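Local coordinates for protein AtFKBP42 (Arabidopsis thaliana, PDB 2F4E) that helps regulate MDR-type ABC transporters as a plant immunophilin and probably catalyses cis-trans isomerisation of peptidyl-proline bonds through its FKBP-type domain, at residues W77-Q82 with L123-W128; H83-T88 with S139-P144. All coordinates share one frame; numbering follows the deposited sequence.

Interaction 1: W77-Q82 with L123-W128; sequences WTKNSQ and LVHVGW
K79, just past the end of strand 69-78, and H125, in strand 121-126, are the residues of nearest backbone approach, yet their CA atoms stay 8.8 Å apart and the gap is spanned by side chains alone. The K79 chain bends about its CB-CG bond (chi2 -92°), then runs extended to its ammonium group, and the two side chains cross at about a right angle. NZ donates a hydrogen bond to H125 ND1 from a position 24° out of the ring plane; at 2.5 Å from NZ to ND1 it is shorter than usual, so its exact length is doubtful. CE lies at the same ring edge, in plane, 3.2 Å from ND1. A leucine in place of H125 has no acceptor for NZ, and the ammonium would probably be left free to swing. At the turn, T78 OG1 and S81 OG are hydrogen-bonded at 2.8 Å, and a weak bond from Q82 N to T78 O closes the chain back on itself. The contact lies at the surface, beside the start of strand 149-158, the sheet neighbour of both strands: K79 shares a backbone bond with D148, while the H125 side chain rests on L150 and, on strand 51-55, on S52 and Q54.

Interaction 2: H83-T88 with S139-P144; sequences HKFEDT and SFPNVP
F85 and E86 of strand 84-87 face P141 and V143 in the irregular loop between strands 121-126 and 149-158, a loop that in the FKBP fold borders the prolyl-binding cleft. The backbones come nearest at F85 and P141, whose CA atoms are 6.0 Å apart.

The contact is mainly apolar and centres on the F85 ring. The F85 side chain leaves the strand with CG between the backbone N and the carbonyl carbon (chi1 67°), which carries the ring out toward the loop. V143 sets a methyl over one face in a CH-pi contact: CG2 stands 4.0 Å from the ring centroid and only 6° off the normal. P141 comes to the same ring obliquely, its CB 3.5 Å from F85 CD1, with CG almost as near. The peptide bond before P141 is cis, part of the sharp bend in this loop. Y132 packs against F85, P141 and V143 alike, so the three share a small apolar cluster.

Polar groups lie around this cluster. E86 OE1 only brushes the proline, 3.9 Å from P141 CG, while its other oxygen, OE2, is hydrogen-bonded to Y74 OH. Within the strand, K84 and D87 form a salt bridge, and the R75 guanidinium is a second cationic partner of the same carboxylate oxygen. K84 NZ reaches D87 OD2 at 2.6 Å, on the anti side and 30° out of the carboxylate plane.

How the interactions relate
Interactions 1 and 2 have centres about 11 Å apart within the one FKBP-type domain. Along the chain their segments alternate: 77-82 runs straight into 83-88, then come 123-128 and 139-144. Of the first two, 77-82 ends strand 69-78 and makes most of the turn, and 83-88 carries the returning antiparallel strand 84-87; they touch directly through a probable hydrogen bond between T78 N and H83 O (3.1 Å) and by W77 NE1 packing on K84 CB. The later pair comprises the end of strand 121-126 and part of the connection onward to strand 149-158. One hairpin therefore meets the later chain twice, first at a sheet strand and then at the loop flanking the FKBP cleft.

Interaction 1: W77-Q82 with L123-W128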
loop_
_atom_site.group_PDB
_atom_site.type_symbol
_atom_site.label_atom_id
_atom_site.label_comp_id
_atom_site.label_asym_id
_atom_site.label_seq_id
_atom_site.Cartn_x
_atom_site.Cartn_y
_atom_site.Cartn_z
ATOM N N TRP A 77 -7.627 5.089 -1.237
ATOM C CA TRP A 77 -8.389 6.292 -1.538
ATOM C C TRP A 77 -7.754 6.997 -2.730
ATOM O O TRP A 77 -6.523 7.069 -2.832
ATOM C CB TRP A 77 -8.327 7.271 -0.360
ATOM C CG TRP A 77 -9.093 6.926 0.864
ATOM C CD1 TRP A 77 -10.417 7.163 1.092
ATOM C CD2 TRP A 77 -8.578 6.333 2.058
ATOM N NE1 TRP A 77 -10.759 6.757 2.353
ATOM C CE2 TRP A 77 -9.650 6.241 2.969
ATOM C CE3 TRP A 77 -7.313 5.868 2.448
ATOM C CZ2 TRP A 77 -9.500 5.706 4.243
ATOM C CZ3 TRP A 77 -7.167 5.338 3.715
ATOM C CH2 TRP A 77 -8.256 5.261 4.598
ATOM N N THR A 78 -8.584 7.511 -3.631
ATOM C CA THR A 78 -8.081 8.275 -4.763
ATOM C C THR A 78 -7.768 9.618 -4.111
ATOM O O THR A 78 -8.571 10.143 -3.335
ATOM C CB THR A 78 -9.146 8.500 -5.836
ATOM O OG1 THR A 78 -10.390 8.871 -5.225
ATOM C CG2 THR A 78 -9.343 7.238 -6.664
ATOM N N LYS A 79 -6.595 10.157 -4.398
ATOM C CA LYS A 79 -6.169 11.428 -3.816
ATOM C C LYS A 79 -7.032 12.629 -4.140
ATOM O O LYS A 79 -7.271 13.448 -3.281
ATOM C CB LYS A 79 -4.735 11.730 -4.246
ATOM C CG LYS A 79 -3.681 10.888 -3.586
ATOM C CD LYS A 79 -3.155 11.560 -2.337
ATOM C CE LYS A 79 -1.818 10.972 -1.933
ATOM N NZ LYS A 79 -1.102 11.883 -0.988
ATOM N N ASN A 80 -7.529 12.724 -5.361
ATOM C CA ASN A 80 -8.289 13.912 -5.682
ATOM C C ASN A 80 -9.784 14.016 -5.430
ATOM O O ASN A 80 -10.410 15.023 -5.797
ATOM C CB ASN A 80 -7.955 14.388 -7.096
ATOM C CG ASN A 80 -6.709 15.270 -7.118
ATOM O OD1 ASN A 80 -5.577 14.779 -7.146
ATOM N ND2 ASN A 80 -6.915 16.583 -7.076
ATOM N N SER A 81 -10.377 13.009 -4.805
ATOM C CA SER A 81 -11.798 13.094 -4.465
ATOM C C SER A 81 -11.897 12.510 -3.059
ATOM O O SER A 81 -12.868 12.733 -2.339
ATOM C CB SER A 81 -12.645 12.284 -5.439
ATOM O OG SER A 81 -12.357 10.896 -5.338
ATOM N N GLN A 82 -10.847 11.785 -2.679
ATOM C CA GLN A 82 -10.739 11.153 -1.373
ATOM C C GLN A 82 -11.824 10.099 -1.222
ATOM O O GLN A 82 -12.439 9.953 -0.151
ATOM C CB GLN A 82 -10.863 12.201 -0.274
ATOM C CG GLN A 82 -9.783 12.061 0.788
ATOM C CD GLN A 82 -8.405 12.524 0.307
ATOM O OE1 GLN A 82 -7.378 12.203 0.922
ATOM N NE2 GLN A 82 -8.380 13.291 -0.790
ATOM N N LEU A 123 1.024 5.012 5.866
ATOM C CA LEU A 123 0.329 5.623 4.743
ATOM C C LEU A 123 1.273 5.526 3.558
ATOM O O LEU A 123 2.470 5.779 3.693
ATOM C CB LEU A 123 0.031 7.088 5.029
ATOM C CG LEU A 123 -0.951 7.424 6.155
ATOM C CD1 LEU A 123 -1.163 8.948 6.189
ATOM C CD2 LEU A 123 -2.287 6.694 5.935
ATOM N N VAL A 124 0.751 5.135 2.405
ATOM C CA VAL A 124 1.590 5.021 1.229
ATOM C C VAL A 124 1.013 5.854 0.095
ATOM O O VAL A 124 -0.115 5.630 -0.367
ATOM C CB VAL A 124 1.746 3.543 0.771
ATOM C CG1 VAL A 124 2.784 3.457 -0.325
ATOM C CG2 VAL A 124 2.134 2.658 1.938
ATOM N N HIS A 125 1.813 6.820 -0.337
ATOM C CA HIS A 125 1.448 7.729 -1.403
ATOM C C HIS A 125 2.014 7.185 -2.687
ATOM O O HIS A 125 3.227 7.087 -2.855
ATOM C CB HIS A 125 2.009 9.110 -1.092
ATOM C CG HIS A 125 1.537 9.651 0.212
ATOM N ND1 HIS A 125 0.316 10.283 0.363
ATOM C CD2 HIS A 125 2.088 9.618 1.447
ATOM C CE1 HIS A 125 0.145 10.612 1.622
ATOM N NE2 HIS A 125 1.211 10.220 2.309
ATOM N N VAL A 126 1.119 6.839 -3.600
ATOM C CA VAL A 126 1.514 6.247 -4.862
ATOM C C VAL A 126 1.101 7.014 -6.108
ATOM O O VAL A 126 -0.077 7.306 -6.316
ATOM C CB VAL A 126 0.943 4.825 -4.965
ATOM C CG1 VAL A 126 1.394 4.177 -6.261
ATOM C CG2 VAL A 126 1.356 4.018 -3.746
ATOM N N GLY A 127 2.083 7.323 -6.944
ATOM C CA GLY A 127 1.789 8.027 -8.173
ATOM C C GLY A 127 0.968 7.098 -9.037
ATOM O O GLY A 127 1.161 5.880 -8.999
ATOM N N TRP A 128 0.052 7.660 -9.814
ATOM C CA TRP A 128 -0.781 6.850 -10.684
ATOM C C TRP A 128 0.024 5.935 -11.601
ATOM O O TRP A 128 -0.440 4.853 -11.947
ATOM C CB TRP A 128 -1.726 7.729 -11.512
ATOM C CG TRP A 128 -1.069 8.789 -12.309
ATOM C CD1 TRP A 128 -0.900 10.092 -11.953
ATOM C CD2 TRP A 128 -0.489 8.645 -13.615
ATOM N NE1 TRP A 128 -0.252 10.773 -12.953
ATOM C CE2 TRP A 128 0.017 9.909 -13.985
ATOM C CE3 TRP A 128 -0.347 7.572 -14.507
ATOM C CZ2 TRP A 128 0.662 10.132 -15.215
ATOM C CZ3 TRP A 128 0.297 7.794 -15.732
ATOM C CH2 TRP A 128 0.792 9.064 -16.070
#

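Interaction 2: H83-T88 with S139-P144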
loop_
_atom_site.group_PDB
_atom_site.type_symbol
_atom_site.label_atom_id
_atom_site.label_comp_id
_atom_site.label_asym_id
_atom_site.label_seq_id
_atom_site.Cartn_x
_atom_site.Cartn_y
_atom_site.Cartn_z
ATOM N N HIS A 83 -12.048 9.371 -2.309
ATOM C CA HIS A 83 -13.040 8.303 -2.332
ATOM C C HIS A 83 -12.390 6.984 -1.945
ATOM O O HIS A 83 -11.347 6.617 -2.488
ATOM C CB HIS A 83 -13.644 8.181 -3.732
ATOM C CG HIS A 83 -14.340 6.879 -3.987
ATOM N ND1 HIS A 83 -13.945 6.009 -4.981
ATOM C CD2 HIS A 83 -15.403 6.302 -3.375
ATOM C CE1 HIS A 83 -14.739 4.950 -4.973
ATOM N NE2 HIS A 83 -15.631 5.101 -4.008
ATOM N N LYS A 84 -13.012 6.269 -1.016
ATOM C CA LYS A 84 -12.491 4.979 -0.578
ATOM C C LYS A 84 -13.020 3.897 -1.518
ATOM O O LYS A 84 -14.217 3.602 -1.523
ATOM C CB LYS A 84 -12.940 4.682 0.858
ATOM C CG LYS A 84 -12.123 3.625 1.563
ATOM C CD LYS A 84 -12.699 3.277 2.930
ATOM C CE LYS A 84 -14.009 2.513 2.800
ATOM N NZ LYS A 84 -14.474 1.929 4.087
ATOM N N PHE A 85 -12.135 3.301 -2.309
ATOM C CA PHE A 85 -12.563 2.263 -3.236
ATOM C C PHE A 85 -12.076 0.869 -2.842
ATOM O O PHE A 85 -12.275 -0.103 -3.575
ATOM C CB PHE A 85 -12.107 2.618 -4.653
ATOM C CG PHE A 85 -10.618 2.591 -4.846
ATOM C CD1 PHE A 85 -9.969 1.415 -5.192
ATOM C CD2 PHE A 85 -9.866 3.750 -4.693
ATOM C CE1 PHE A 85 -8.585 1.396 -5.407
ATOM C CE2 PHE A 85 -8.488 3.746 -4.903
ATOM C CZ PHE A 85 -7.840 2.564 -5.256
ATOM N N GLU A 86 -11.442 0.769 -1.681
ATOM C CA GLU A 86 -10.954 -0.523 -1.194
ATOM C C GLU A 86 -10.786 -0.433 0.324
ATOM O O GLU A 86 -10.319 0.588 0.832
ATOM C CB GLU A 86 -9.617 -0.864 -1.856
ATOM C CG GLU A 86 -9.499 -2.302 -2.355
ATOM C CD GLU A 86 -9.363 -2.403 -3.883
ATOM O OE1 GLU A 86 -10.204 -1.837 -4.610
ATOM O OE2 GLU A 86 -8.418 -3.055 -4.378
ATOM N N ASP A 87 -11.172 -1.496 1.031
ATOM C CA ASP A 87 -11.096 -1.560 2.492
ATOM C C ASP A 87 -11.157 -3.022 2.926
ATOM O O ASP A 87 -12.238 -3.556 3.172
ATOM C CB ASP A 87 -12.280 -0.807 3.111
ATOM C CG ASP A 87 -12.072 -0.483 4.583
ATOM O OD1 ASP A 87 -11.593 -1.346 5.342
ATOM O OD2 ASP A 87 -12.407 0.644 4.989
ATOM N N THR A 88 -10.000 -3.675 3.011
ATOM C CA THR A 88 -9.961 -5.076 3.415
ATOM C C THR A 88 -10.425 -5.309 4.843
ATOM O O THR A 88 -10.882 -6.393 5.154
ATOM C CB THR A 88 -8.551 -5.689 3.237
ATOM O OG1 THR A 88 -7.624 -5.035 4.112
ATOM C CG2 THR A 88 -8.101 -5.557 1.770
ATOM N N SER A 139 -14.614 0.052 -13.552
ATOM C CA SER A 139 -15.460 -0.199 -12.389
ATOM C C SER A 139 -14.943 -1.352 -11.537
ATOM O O SER A 139 -14.175 -2.187 -12.000
ATOM C CB SER A 139 -16.890 -0.501 -12.833
ATOM O OG SER A 139 -16.953 -1.721 -13.549
ATOM N N PHE A 140 -15.394 -1.388 -10.290
ATOM C CA PHE A 140 -15.001 -2.407 -9.338
ATOM C C PHE A 140 -13.486 -2.652 -9.366
ATOM O O PHE A 140 -13.030 -3.756 -9.627
ATOM C CB PHE A 140 -15.779 -3.696 -9.621
ATOM C CG PHE A 140 -17.271 -3.551 -9.453
ATOM C CD1 PHE A 140 -17.815 -3.230 -8.218
ATOM C CD2 PHE A 140 -18.128 -3.700 -10.543
ATOM C CE1 PHE A 140 -19.184 -3.054 -8.068
ATOM C CE2 PHE A 140 -19.510 -3.524 -10.401
ATOM C CZ PHE A 140 -20.034 -3.201 -9.166
ATOM N N PRO A 141 -12.689 -1.617 -9.052
ATOM C CA PRO A 141 -13.149 -0.285 -8.679
ATOM C C PRO A 141 -13.139 0.729 -9.826
ATOM O O PRO A 141 -12.538 0.516 -10.883
ATOM C CB PRO A 141 -12.168 0.094 -7.584
ATOM C CG PRO A 141 -10.896 -0.381 -8.169
ATOM C CD PRO A 141 -11.249 -1.749 -8.757
ATOM N N ASN A 142 -13.824 1.838 -9.605
ATOM C CA ASN A 142 -13.847 2.890 -10.599
ATOM C C ASN A 142 -12.761 3.869 -10.180
ATOM O O ASN A 142 -12.903 4.566 -9.179
ATOM C CB ASN A 142 -15.208 3.587 -10.636
ATOM C CG ASN A 142 -15.151 4.948 -11.320
ATOM O OD1 ASN A 142 -15.327 5.977 -10.673
ATOM N ND2 ASN A 142 -14.905 4.957 -12.629
ATOM N N VAL A 143 -11.660 3.885 -10.922
ATOM C CA VAL A 143 -10.562 4.789 -10.629
ATOM C C VAL A 143 -10.318 5.655 -11.845
ATOM O O VAL A 143 -10.122 5.138 -12.941
ATOM C CB VAL A 143 -9.257 4.029 -10.300
ATOM C CG1 VAL A 143 -8.107 5.015 -10.146
ATOM C CG2 VAL A 143 -9.433 3.229 -9.030
ATOM N N PRO A 144 -10.352 6.988 -11.669
ATOM C CA PRO A 144 -10.131 7.953 -12.753
ATOM C C PRO A 144 -8.750 7.813 -13.373
ATOM O O PRO A 144 -7.861 7.197 -12.795
ATOM C CB PRO A 144 -10.295 9.300 -12.051
ATOM C CG PRO A 144 -11.277 9.003 -10.975
ATOM C CD PRO A 144 -10.770 7.684 -10.439
#